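Local coordinates for anastral spindle 2, SAS 4 (Drosophila melanogaster, PDB 4BY2), which probably acts as a tubulin-binding molecular adaptor of centriole assembly, here an engineered fusion of the SAS-4 TCP domain with an Ana2 proline-rich motif, at residues A[69-72]-A[76-79]; A[123-128]-A[133-138]; A[190-193]-A[199-202]. All coordinates share one frame; numbering follows the deposited sequence.

Contact 1. Residues A[69-72]-A[76-79]; sequences ITNA and KDIW
Ile69 and Asp77 form a hydrogen-bonded antiparallel pair in a surface beta hairpin of the SAS-4 part of the fusion, at the end of the strand series where 67-70 is the outermost strand within the chain. Their backbones bond in both directions: Asp77 N gives a nearly straight bond to Ile69 O at 2.8 Å (168° at the hydrogen), while Ile69 N reaches Asp77 O at the same distance in a more bent bond (136° at the hydrogen). Ile69 O also receives the CA-H of Lys76 at 3.5 Å from CA. One face of the hairpin carries the side chains of Ile69, Asp77 and Trp79. Ile69 CG2, held between its own backbone N and carbonyl carbon, packs against Asp77 CB at 3.7 Å and comes near the plane of the indole at its edge, 4.1 Å from Trp79 NE1. The outer branch of Ile69 leads away from the partner strand. The hairpin is one of the repeated up-and-down strand pairs that build the extended beta sheet of the TCP domain, and strand 85-88 lies next to it, exchanging backbone bonds with Lys76 and Ile78. On the other face, Thr70 and Lys76 make a non-hydrogen-bonded pair whose side chains lie alongside each other. Thr70 OG1 meets Lys76 CE at 3.4 Å, and Thr70 CG2 lies 3.8 Å from Lys76 CG. Fully extended beyond CG, the lysine carries its NZ past the threonine to a salt bridge with Glu68. With an alanine here, Glu68 would probably be left without its charged mate and Thr70 would lose the aliphatic chain along its flank. Trp79, on the Ile69 face, also meets Arg67 in a cation-pi interaction.

Contact 2. Residues A[123-128]-A[133-138]; sequences TWHTSY and EILEFP
Thr123 sets its methyl over one face of the Phe137 ring, a CH-pi contact with CG2 4.1 Å from the ring centroid and 29° off the normal. This is the closely packed end of the strand pair: both residues are buried, and Thr123 CG2 also lies 3.4 Å from Glu136 O. The methyl stands anti to the backbone N, which turns it to the ring and leaves OG1 beside that N to bond Thr121 O. The packing continues along the same side through His125 and Leu135. Leu135 CD2 approaches the imidazole at its edge, 3.5 Å from His125 ND1, while farther along Glu133 CG comes within 3.5 Å of His125 NE2. Arg15, Pro18 and Pro20 of the fused Ana2 motif lie against His125, Leu135 and Phe137 respectively. The other face is looser: Trp124, Ile134 and Glu136 there are partly exposed, though Thr126 is buried. Trp124 turns its indole away from strand 133-136 to meet Tyr117, so that little more than its CB touches Glu136, 3.6 Å from OE1. A bend at chi2 (134°) leads the Glu136 carboxylate toward the partner strand, OE1 coming near Thr126 OG1 as well. Ile134 CD1 reaches diagonally to Tyr128 CE1 at 3.7 Å, at an oblique approach to the ring. Between the two faces run four backbone bonds, paired between Trp124 and Glu136 and between Thr126 and Ile134; the one from Thr126 N to Ile134 O measures 2.8 Å. Strands 113-118 and 142-145 flank the pair, so neither of its strands is an edge. The alternation of reciprocally bonded and non-hydrogen-bonded pairs, with strand axes at 168°, is that of a regular antiparallel beta hairpin within the extended sheet of the SAS-4 TCP domain.

Contact 3. Residues A[190-193]-A[199-202]; sequences KILN and KEIH
Asn193 and Lys199 meet through their side chains across a non-hydrogen-bonded antiparallel pair: Lys199 NZ donates to Asn193 OD1 at 2.8 Å, in the carbonyl plane and on a lone pair. The lysine runs alongside the asparagine with its chain straight as far as CE, and a turn at its last torsion (chi4 78°) brings NZ round to the oxygen. Its CE also passes Ile191 CG2, and beyond that Ile191 CD1 lies against Ile201 CG2 at 3.8 Å, the two isoleucines side by side. On the reverse face Leu192 and Glu200 point the same way, CB to CB at 3.8 Å, and Leu192 CD2 sits against the carboxylate, 3.7 Å from Glu200 OE1. These faces belong to a beta hairpin of the SAS-4 TCP domain, in which 199-202 is the outermost strand within the chain. Its backbones are joined by two reciprocal pairs of bonds, Lys190 with His202 and Leu192 with Glu200; the bond from Glu200 N to Leu192 O measures 2.8 Å and is almost straight (176°). A second shell helps to position the groups on the Leu192 face. His202 NE2 bonds Glu200 OE1 at 3.1 Å, arriving on the anti side of that oxygen and 22° out of the carboxylate plane, which ties together two side chains of one strand. Lys190 meets His202 CB to CB, but its chain then leads away and NZ bonds Gln184. Strand 181-185 lies alongside 190-193 on its other edge, with Leu182 against Leu192, and Val183 and Leu185 against Ile191.

How the contacts relate
Each contact pairs the two strands of a separate hairpin of the SAS-4 TCP domain, one after another along the chain and across its antiparallel strands. Contacts 1 and 3 lie near opposite ends, their centres about 61 Å apart, each including a terminal strand; contact 2 lies near the middle. The outer two are surface contacts with no buried residue, and their side-chain contacts mix aliphatic packing with polar ends: a salt bridge beyond the pair in contact 1, a lysine-asparagine bond across it in contact 3. Contact 2 is partly buried, uses aromatic and aliphatic packing, and lies against residues of the fused Ana2 motif. All three share reciprocal backbone bonding, most sparingly in contact 1.

Contact 1. Residues A[69-72]-A[76-79]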
ATOM      1  N   ILE A  69     -23.497   5.222  21.372  1.00 82.17           N
ATOM      2  CA  ILE A  69     -24.379   6.377  21.183  1.00 81.89           C
ATOM      3  C   ILE A  69     -24.869   6.445  19.724  1.00 85.38           C
ATOM      4  O   ILE A  69     -24.062   6.481  18.795  1.00 84.92           O
ATOM      5  CB  ILE A  69     -23.789   7.728  21.721  1.00 85.01           C
ATOM      6  CG1 ILE A  69     -24.734   8.923  21.447  1.00 85.47           C
ATOM      7  CG2 ILE A  69     -22.363   8.009  21.236  1.00 85.85           C
ATOM      8  CD1 ILE A  69     -24.614  10.087  22.427  1.00 94.36           C
ATOM      9  N   THR A  70     -26.205   6.426  19.544  1.00 81.62           N
ATOM     10  CA  THR A  70     -26.887   6.504  18.250  1.00 81.11           C
ATOM     11  C   THR A  70     -27.432   7.931  18.082  1.00 84.96           C
ATOM     12  O   THR A  70     -28.300   8.348  18.850  1.00 84.50           O
ATOM     13  CB  THR A  70     -27.982   5.417  18.152  1.00 86.87           C
ATOM     14  OG1 THR A  70     -27.426   4.147  18.492  1.00 86.22           O
ATOM     15  CG2 THR A  70     -28.623   5.344  16.769  1.00 84.91           C
ATOM     16  N   ASN A  71     -26.904   8.679  17.092  1.00 81.62           N
ATOM     17  CA  ASN A  71     -27.302  10.062  16.794  1.00 81.41           C
ATOM     18  C   ASN A  71     -28.710  10.158  16.179  1.00 84.84           C
ATOM     19  O   ASN A  71     -29.291   9.137  15.794  1.00 84.21           O
ATOM     20  CB  ASN A  71     -26.264  10.750  15.892  1.00 82.08           C
ATOM     21  CG  ASN A  71     -24.904  10.926  16.523  1.00102.28           C
ATOM     22  OD1 ASN A  71     -24.238   9.961  16.916  1.00 95.67           O
ATOM     23  ND2 ASN A  71     -24.442  12.164  16.595  1.00 93.46           N
ATOM     24  N   ALA A  72     -29.249  11.395  16.097  1.00 81.17           N
ATOM     25  CA  ALA A  72     -30.575  11.709  15.552  1.00 80.87           C
ATOM     26  C   ALA A  72     -30.762  11.262  14.093  1.00 83.80           C
ATOM     27  O   ALA A  72     -31.819  10.721  13.754  1.00 83.56           O
ATOM     28  CB  ALA A  72     -30.857  13.198  15.687  1.00 81.66           C
ATOM     29  N   LYS A  76     -23.983   6.104  14.177  1.00 71.44           N
ATOM     30  CA  LYS A  76     -23.571   5.592  15.485  1.00 70.94           C
ATOM     31  C   LYS A  76     -22.116   5.892  15.822  1.00 74.76           C
ATOM     32  O   LYS A  76     -21.265   5.922  14.934  1.00 74.80           O
ATOM     33  CB  LYS A  76     -23.845   4.080  15.593  1.00 72.96           C
ATOM     34  CG  LYS A  76     -25.323   3.737  15.723  1.00 84.59           C
ATOM     35  CD  LYS A  76     -25.559   2.242  15.808  1.00 93.42           C
ATOM     36  CE  LYS A  76     -27.028   1.922  15.929  1.00104.12           C
ATOM     37  NZ  LYS A  76     -27.270   0.462  16.073  1.00112.55           N
ATOM     38  N   ASP A  77     -21.841   6.111  17.117  1.00 70.72           N
ATOM     39  CA  ASP A  77     -20.508   6.339  17.670  1.00 70.26           C
ATOM     40  C   ASP A  77     -20.352   5.376  18.849  1.00 73.23           C
ATOM     41  O   ASP A  77     -21.151   5.419  19.784  1.00 72.76           O
ATOM     42  CB  ASP A  77     -20.319   7.805  18.120  1.00 72.16           C
ATOM     43  CG  ASP A  77     -20.583   8.869  17.066  1.00 83.37           C
ATOM     44  OD1 ASP A  77     -20.332   8.602  15.870  1.00 89.88           O
ATOM     45  OD2 ASP A  77     -21.017   9.980  17.443  1.00 84.02           O
ATOM     46  N   ILE A  78     -19.379   4.456  18.768  1.00 69.16           N
ATOM     47  CA  ILE A  78     -19.146   3.459  19.812  1.00 68.70           C
ATOM     48  C   ILE A  78     -17.840   3.738  20.545  1.00 72.50           C
ATOM     49  O   ILE A  78     -16.771   3.742  19.931  1.00 71.89           O
ATOM     50  CB  ILE A  78     -19.239   1.983  19.312  1.00 71.60           C
ATOM     51  CG1 ILE A  78     -20.413   1.773  18.323  1.00 71.87           C
ATOM     52  CG2 ILE A  78     -19.327   1.012  20.503  1.00 72.27           C
ATOM     53  CD1 ILE A  78     -20.295   0.541  17.422  1.00 79.24           C
ATOM     54  N   TRP A  79     -17.937   3.972  21.862  1.00 69.14           N
ATOM     55  CA  TRP A  79     -16.786   4.213  22.727  1.00 68.84           C
ATOM     56  C   TRP A  79     -16.429   2.904  23.418  1.00 71.69           C
ATOM     57  O   TRP A  79     -17.264   2.322  24.117  1.00 71.19           O
ATOM     58  CB  TRP A  79     -17.085   5.313  23.751  1.00 67.71           C
ATOM     59  CG  TRP A  79     -17.341   6.655  23.140  1.00 68.80           C
ATOM     60  CD1 TRP A  79     -18.540   7.143  22.707  1.00 71.72           C
ATOM     61  CD2 TRP A  79     -16.383   7.702  22.939  1.00 68.75           C
ATOM     62  NE1 TRP A  79     -18.386   8.429  22.241  1.00 71.23           N
ATOM     63  CE2 TRP A  79     -17.074   8.801  22.382  1.00 72.64           C
ATOM     64  CE3 TRP A  79     -15.003   7.821  23.178  1.00 70.12           C
ATOM     65  CZ2 TRP A  79     -16.431   9.997  22.042  1.00 71.99           C
ATOM     66  CZ3 TRP A  79     -14.366   9.007  22.845  1.00 71.66           C
ATOM     67  CH2 TRP A  79     -15.076  10.079  22.286  1.00 72.31           C
TER

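Contact 2. Residues A[123-128]-A[133-138]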
ATOM      1  N   THR A 123       2.177   6.815   7.820  1.00 44.38           N
ATOM      2  CA  THR A 123       2.010   5.933   6.665  1.00 43.90           C
ATOM      3  C   THR A 123       0.549   5.557   6.433  1.00 47.74           C
ATOM      4  O   THR A 123      -0.194   5.334   7.387  1.00 47.82           O
ATOM      5  CB  THR A 123       2.915   4.691   6.843  1.00 50.62           C
ATOM      6  OG1 THR A 123       4.236   5.112   7.193  1.00 48.97           O
ATOM      7  CG2 THR A 123       2.973   3.791   5.603  1.00 48.57           C
ATOM      8  N   TRP A 124       0.156   5.459   5.155  1.00 43.65           N
ATOM      9  CA  TRP A 124      -1.177   5.059   4.723  1.00 43.08           C
ATOM     10  C   TRP A 124      -1.130   3.687   4.044  1.00 46.90           C
ATOM     11  O   TRP A 124      -0.190   3.403   3.301  1.00 46.22           O
ATOM     12  CB  TRP A 124      -1.742   6.096   3.745  1.00 41.83           C
ATOM     13  CG  TRP A 124      -2.351   7.295   4.403  1.00 42.67           C
ATOM     14  CD1 TRP A 124      -1.789   8.532   4.541  1.00 45.52           C
ATOM     15  CD2 TRP A 124      -3.645   7.370   5.010  1.00 42.43           C
ATOM     16  NE1 TRP A 124      -2.659   9.374   5.196  1.00 44.87           N
ATOM     17  CE2 TRP A 124      -3.811   8.689   5.487  1.00 46.24           C
ATOM     18  CE3 TRP A 124      -4.687   6.445   5.201  1.00 43.71           C
ATOM     19  CZ2 TRP A 124      -4.968   9.103   6.158  1.00 45.63           C
ATOM     20  CZ3 TRP A 124      -5.837   6.859   5.854  1.00 45.29           C
ATOM     21  CH2 TRP A 124      -5.969   8.173   6.329  1.00 45.89           C
ATOM     22  N   HIS A 125      -2.148   2.847   4.283  1.00 44.07           N
ATOM     23  CA  HIS A 125      -2.270   1.533   3.648  1.00 44.52           C
ATOM     24  C   HIS A 125      -3.695   1.348   3.118  1.00 49.32           C
ATOM     25  O   HIS A 125      -4.643   1.293   3.905  1.00 48.45           O
ATOM     26  CB  HIS A 125      -1.854   0.391   4.592  1.00 45.50           C
ATOM     27  CG  HIS A 125      -1.968  -0.975   3.983  1.00 49.34           C
ATOM     28  ND1 HIS A 125      -0.950  -1.514   3.220  1.00 51.42           N
ATOM     29  CD2 HIS A 125      -2.976  -1.875   4.058  1.00 51.48           C
ATOM     30  CE1 HIS A 125      -1.367  -2.714   2.851  1.00 50.95           C
ATOM     31  NE2 HIS A 125      -2.582  -2.977   3.330  1.00 51.27           N
ATOM     32  N   THR A 126      -3.843   1.277   1.780  1.00 46.66           N
ATOM     33  CA  THR A 126      -5.147   1.106   1.143  1.00 46.69           C
ATOM     34  C   THR A 126      -5.302  -0.287   0.549  1.00 51.16           C
ATOM     35  O   THR A 126      -4.462  -0.720  -0.236  1.00 50.54           O
ATOM     36  CB  THR A 126      -5.422   2.227   0.126  1.00 55.82           C
ATOM     37  OG1 THR A 126      -5.095   3.488   0.710  1.00 58.46           O
ATOM     38  CG2 THR A 126      -6.874   2.249  -0.346  1.00 53.51           C
ATOM     39  N   SER A 127      -6.373  -0.985   0.942  1.00 48.81           N
ATOM     40  CA  SER A 127      -6.730  -2.308   0.435  1.00 49.26           C
ATOM     41  C   SER A 127      -7.900  -2.134  -0.535  1.00 54.26           C
ATOM     42  O   SER A 127      -8.786  -1.312  -0.290  1.00 53.91           O
ATOM     43  CB  SER A 127      -7.135  -3.238   1.574  1.00 53.15           C
ATOM     44  OG  SER A 127      -6.047  -3.536   2.432  1.00 63.49           O
ATOM     45  N   TYR A 128      -7.889  -2.889  -1.639  1.00 51.21           N
ATOM     46  CA  TYR A 128      -8.933  -2.846  -2.659  1.00 51.25           C
ATOM     47  C   TYR A 128      -9.598  -4.218  -2.792  1.00 58.07           C
ATOM     48  O   TYR A 128      -9.003  -5.232  -2.416  1.00 57.41           O
ATOM     49  CB  TYR A 128      -8.365  -2.360  -4.007  1.00 51.42           C
ATOM     50  CG  TYR A 128      -7.839  -0.939  -3.971  1.00 51.71           C
ATOM     51  CD1 TYR A 128      -6.511  -0.675  -3.650  1.00 52.26           C
ATOM     52  CD2 TYR A 128      -8.664   0.138  -4.275  1.00 53.20           C
ATOM     53  CE1 TYR A 128      -6.025   0.630  -3.602  1.00 53.12           C
ATOM     54  CE2 TYR A 128      -8.189   1.449  -4.233  1.00 53.39           C
ATOM     55  CZ  TYR A 128      -6.865   1.690  -3.903  1.00 60.50           C
ATOM     56  OH  TYR A 128      -6.386   2.979  -3.855  1.00 61.94           O
ATOM     57  N   GLU A 133      -3.035  -3.831  -2.759  1.00 50.90           N
ATOM     58  CA  GLU A 133      -2.654  -3.158  -1.521  1.00 50.32           C
ATOM     59  C   GLU A 133      -1.628  -2.079  -1.846  1.00 52.24           C
ATOM     60  O   GLU A 133      -0.600  -2.364  -2.465  1.00 51.96           O
ATOM     61  CB  GLU A 133      -2.114  -4.157  -0.488  1.00 51.84           C
ATOM     62  CG  GLU A 133      -3.206  -4.791   0.355  1.00 64.63           C
ATOM     63  CD  GLU A 133      -2.851  -6.116   1.002  1.00 92.12           C
ATOM     64  OE1 GLU A 133      -1.782  -6.203   1.651  1.00 94.24           O
ATOM     65  OE2 GLU A 133      -3.660  -7.065   0.880  1.00 86.96           O
ATOM     66  N   ILE A 134      -1.936  -0.834  -1.471  1.00 47.36           N
ATOM     67  CA  ILE A 134      -1.081   0.322  -1.722  1.00 46.40           C
ATOM     68  C   ILE A 134      -0.579   0.934  -0.414  1.00 49.48           C
ATOM     69  O   ILE A 134      -1.383   1.328   0.433  1.00 48.86           O
ATOM     70  CB  ILE A 134      -1.777   1.361  -2.657  1.00 49.12           C
ATOM     71  CG1 ILE A 134      -2.002   0.779  -4.069  1.00 49.50           C
ATOM     72  CG2 ILE A 134      -0.994   2.681  -2.717  1.00 49.44           C
ATOM     73  CD1 ILE A 134      -2.808   1.669  -5.036  1.00 58.88           C
ATOM     74  N   LEU A 135       0.755   1.027  -0.272  1.00 45.64           N
ATOM     75  CA  LEU A 135       1.430   1.637   0.871  1.00 45.32           C
ATOM     76  C   LEU A 135       1.946   3.018   0.479  1.00 49.92           C
ATOM     77  O   LEU A 135       2.565   3.149  -0.570  1.00 50.45           O
ATOM     78  CB  LEU A 135       2.595   0.762   1.336  1.00 45.27           C
ATOM     79  CG  LEU A 135       2.260  -0.321   2.344  1.00 50.23           C
ATOM     80  CD1 LEU A 135       3.396  -1.324   2.450  1.00 50.49           C
ATOM     81  CD2 LEU A 135       1.956   0.281   3.714  1.00 52.82           C
ATOM     82  N   GLU A 136       1.680   4.044   1.299  1.00 46.41           N
ATOM     83  CA  GLU A 136       2.111   5.418   1.022  1.00 46.46           C
ATOM     84  C   GLU A 136       2.971   5.936   2.175  1.00 49.97           C
ATOM     85  O   GLU A 136       2.457   6.183   3.269  1.00 49.88           O
ATOM     86  CB  GLU A 136       0.902   6.347   0.769  1.00 48.03           C
ATOM     87  CG  GLU A 136       0.076   5.991  -0.458  1.00 60.48           C
ATOM     88  CD  GLU A 136      -1.424   5.975  -0.235  1.00 83.52           C
ATOM     89  OE1 GLU A 136      -1.936   4.980   0.330  1.00 74.27           O
ATOM     90  OE2 GLU A 136      -2.093   6.951  -0.646  1.00 80.25           O
ATOM     91  N   PHE A 137       4.281   6.082   1.926  1.00 45.60           N
ATOM     92  CA  PHE A 137       5.262   6.552   2.906  1.00 45.04           C
ATOM     93  C   PHE A 137       5.435   8.085   2.874  1.00 50.16           C
ATOM     94  O   PHE A 137       5.170   8.683   1.828  1.00 50.19           O
ATOM     95  CB  PHE A 137       6.594   5.797   2.734  1.00 46.33           C
ATOM     96  CG  PHE A 137       6.483   4.327   3.073  1.00 47.04           C
ATOM     97  CD1 PHE A 137       6.541   3.894   4.394  1.00 49.62           C
ATOM     98  CD2 PHE A 137       6.286   3.380   2.075  1.00 48.59           C
ATOM     99  CE1 PHE A 137       6.412   2.536   4.708  1.00 50.27           C
ATOM    100  CE2 PHE A 137       6.161   2.022   2.390  1.00 51.27           C
ATOM    101  CZ  PHE A 137       6.218   1.611   3.705  1.00 49.27           C
ATOM    102  N   PRO A 138       5.850   8.745   3.992  1.00 47.31           N
ATOM    103  CA  PRO A 138       5.955  10.224   3.991  1.00 47.27           C
ATOM    104  C   PRO A 138       6.884  10.869   2.958  1.00 51.72           C
ATOM    105  O   PRO A 138       6.693  12.044   2.644  1.00 52.39           O
ATOM    106  CB  PRO A 138       6.425  10.552   5.412  1.00 48.91           C
ATOM    107  CG  PRO A 138       6.062   9.377   6.223  1.00 53.08           C
ATOM    108  CD  PRO A 138       6.163   8.193   5.327  1.00 48.66           C
TER

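Contact 3. Residues A[190-193]-A[199-202]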
ATOM      1  N   LYS A 190      21.720  -9.064 -18.276  1.00 83.19           N
ATOM      2  CA  LYS A 190      21.006  -7.785 -18.198  1.00 82.50           C
ATOM      3  C   LYS A 190      20.583  -7.294 -19.586  1.00 85.74           C
ATOM      4  O   LYS A 190      21.338  -7.440 -20.549  1.00 85.19           O
ATOM      5  CB  LYS A 190      21.867  -6.702 -17.511  1.00 84.72           C
ATOM      6  CG  LYS A 190      22.198  -6.949 -16.041  1.00 97.33           C
ATOM      7  CD  LYS A 190      23.278  -5.984 -15.562  1.00106.88           C
ATOM      8  CE  LYS A 190      24.002  -6.468 -14.329  1.00116.78           C
ATOM      9  NZ  LYS A 190      23.427  -5.897 -13.084  1.00125.01           N
ATOM     10  N   ILE A 191      19.373  -6.705 -19.678  1.00 81.87           N
ATOM     11  CA  ILE A 191      18.820  -6.126 -20.908  1.00 81.40           C
ATOM     12  C   ILE A 191      18.508  -4.658 -20.615  1.00 85.04           C
ATOM     13  O   ILE A 191      17.591  -4.369 -19.847  1.00 84.89           O
ATOM     14  CB  ILE A 191      17.581  -6.909 -21.458  1.00 84.38           C
ATOM     15  CG1 ILE A 191      17.848  -8.439 -21.627  1.00 84.82           C
ATOM     16  CG2 ILE A 191      17.037  -6.281 -22.754  1.00 84.88           C
ATOM     17  CD1 ILE A 191      18.984  -8.906 -22.624  1.00 91.95           C
ATOM     18  N   LEU A 192      19.286  -3.738 -21.196  1.00 81.38           N
ATOM     19  CA  LEU A 192      19.105  -2.307 -20.976  1.00 81.20           C
ATOM     20  C   LEU A 192      18.507  -1.610 -22.204  1.00 85.81           C
ATOM     21  O   LEU A 192      19.172  -1.474 -23.234  1.00 85.47           O
ATOM     22  CB  LEU A 192      20.433  -1.662 -20.526  1.00 81.16           C
ATOM     23  CG  LEU A 192      20.410  -0.191 -20.103  1.00 85.82           C
ATOM     24  CD1 LEU A 192      19.781  -0.017 -18.733  1.00 85.99           C
ATOM     25  CD2 LEU A 192      21.812   0.374 -20.074  1.00 88.30           C
ATOM     26  N   ASN A 193      17.236  -1.186 -22.086  1.00 82.76           N
ATOM     27  CA  ASN A 193      16.501  -0.490 -23.142  1.00 82.68           C
ATOM     28  C   ASN A 193      16.566   1.023 -22.906  1.00 87.06           C
ATOM     29  O   ASN A 193      15.815   1.565 -22.091  1.00 86.54           O
ATOM     30  CB  ASN A 193      15.051  -0.991 -23.230  1.00 82.92           C
ATOM     31  CG  ASN A 193      14.921  -2.462 -23.545  1.00102.74           C
ATOM     32  OD1 ASN A 193      15.135  -2.903 -24.678  1.00 95.61           O
ATOM     33  ND2 ASN A 193      14.539  -3.250 -22.549  1.00 94.36           N
ATOM     34  N   LYS A 199      19.660  -0.772 -27.463  1.00 82.24           N
ATOM     35  CA  LYS A 199      19.378  -1.994 -26.711  1.00 81.65           C
ATOM     36  C   LYS A 199      20.691  -2.682 -26.318  1.00 84.86           C
ATOM     37  O   LYS A 199      21.404  -3.200 -27.182  1.00 84.32           O
ATOM     38  CB  LYS A 199      18.455  -2.936 -27.507  1.00 83.91           C
ATOM     39  CG  LYS A 199      17.728  -3.959 -26.638  1.00 96.90           C
ATOM     40  CD  LYS A 199      16.967  -4.975 -27.479  1.00106.05           C
ATOM     41  CE  LYS A 199      16.141  -5.922 -26.643  1.00115.54           C
ATOM     42  NZ  LYS A 199      14.881  -5.292 -26.164  1.00124.29           N
ATOM     43  N   GLU A 200      21.014  -2.655 -25.011  1.00 80.92           N
ATOM     44  CA  GLU A 200      22.227  -3.252 -24.450  1.00 80.39           C
ATOM     45  C   GLU A 200      21.968  -4.659 -23.920  1.00 83.96           C
ATOM     46  O   GLU A 200      21.167  -4.835 -22.998  1.00 83.82           O
ATOM     47  CB  GLU A 200      22.812  -2.358 -23.345  1.00 81.65           C
ATOM     48  CG  GLU A 200      23.958  -1.484 -23.808  1.00 91.02           C
ATOM     49  CD  GLU A 200      24.356  -0.388 -22.840  1.00109.14           C
ATOM     50  OE1 GLU A 200      24.948  -0.710 -21.783  1.00103.03           O
ATOM     51  OE2 GLU A 200      24.083   0.795 -23.143  1.00 99.52           O
ATOM     52  N   ILE A 201      22.642  -5.659 -24.507  1.00 79.93           N
ATOM     53  CA  ILE A 201      22.528  -7.057 -24.095  1.00 79.49           C
ATOM     54  C   ILE A 201      23.821  -7.448 -23.371  1.00 82.72           C
ATOM     55  O   ILE A 201      24.865  -7.627 -24.006  1.00 82.34           O
ATOM     56  CB  ILE A 201      22.145  -8.011 -25.272  1.00 82.65           C
ATOM     57  CG1 ILE A 201      20.816  -7.590 -25.939  1.00 83.21           C
ATOM     58  CG2 ILE A 201      22.078  -9.476 -24.821  1.00 83.25           C
ATOM     59  CD1 ILE A 201      20.974  -6.901 -27.302  1.00 91.01           C
ATOM     60  N   HIS A 202      23.747  -7.529 -22.033  1.00 78.77           N
ATOM     61  CA  HIS A 202      24.871  -7.876 -21.162  1.00 78.27           C
ATOM     62  C   HIS A 202      24.838  -9.376 -20.880  1.00 82.10           C
ATOM     63  O   HIS A 202      23.822  -9.887 -20.404  1.00 81.69           O
ATOM     64  CB  HIS A 202      24.806  -7.078 -19.845  1.00 78.87           C
ATOM     65  CG  HIS A 202      24.887  -5.588 -20.004  1.00 82.14           C
ATOM     66  ND1 HIS A 202      25.888  -4.856 -19.394  1.00 83.86           N
ATOM     67  CD2 HIS A 202      24.063  -4.737 -20.661  1.00 83.80           C
ATOM     68  CE1 HIS A 202      25.653  -3.593 -19.710  1.00 83.22           C
ATOM     69  NE2 HIS A 202      24.572  -3.474 -20.479  1.00 83.54           N
TER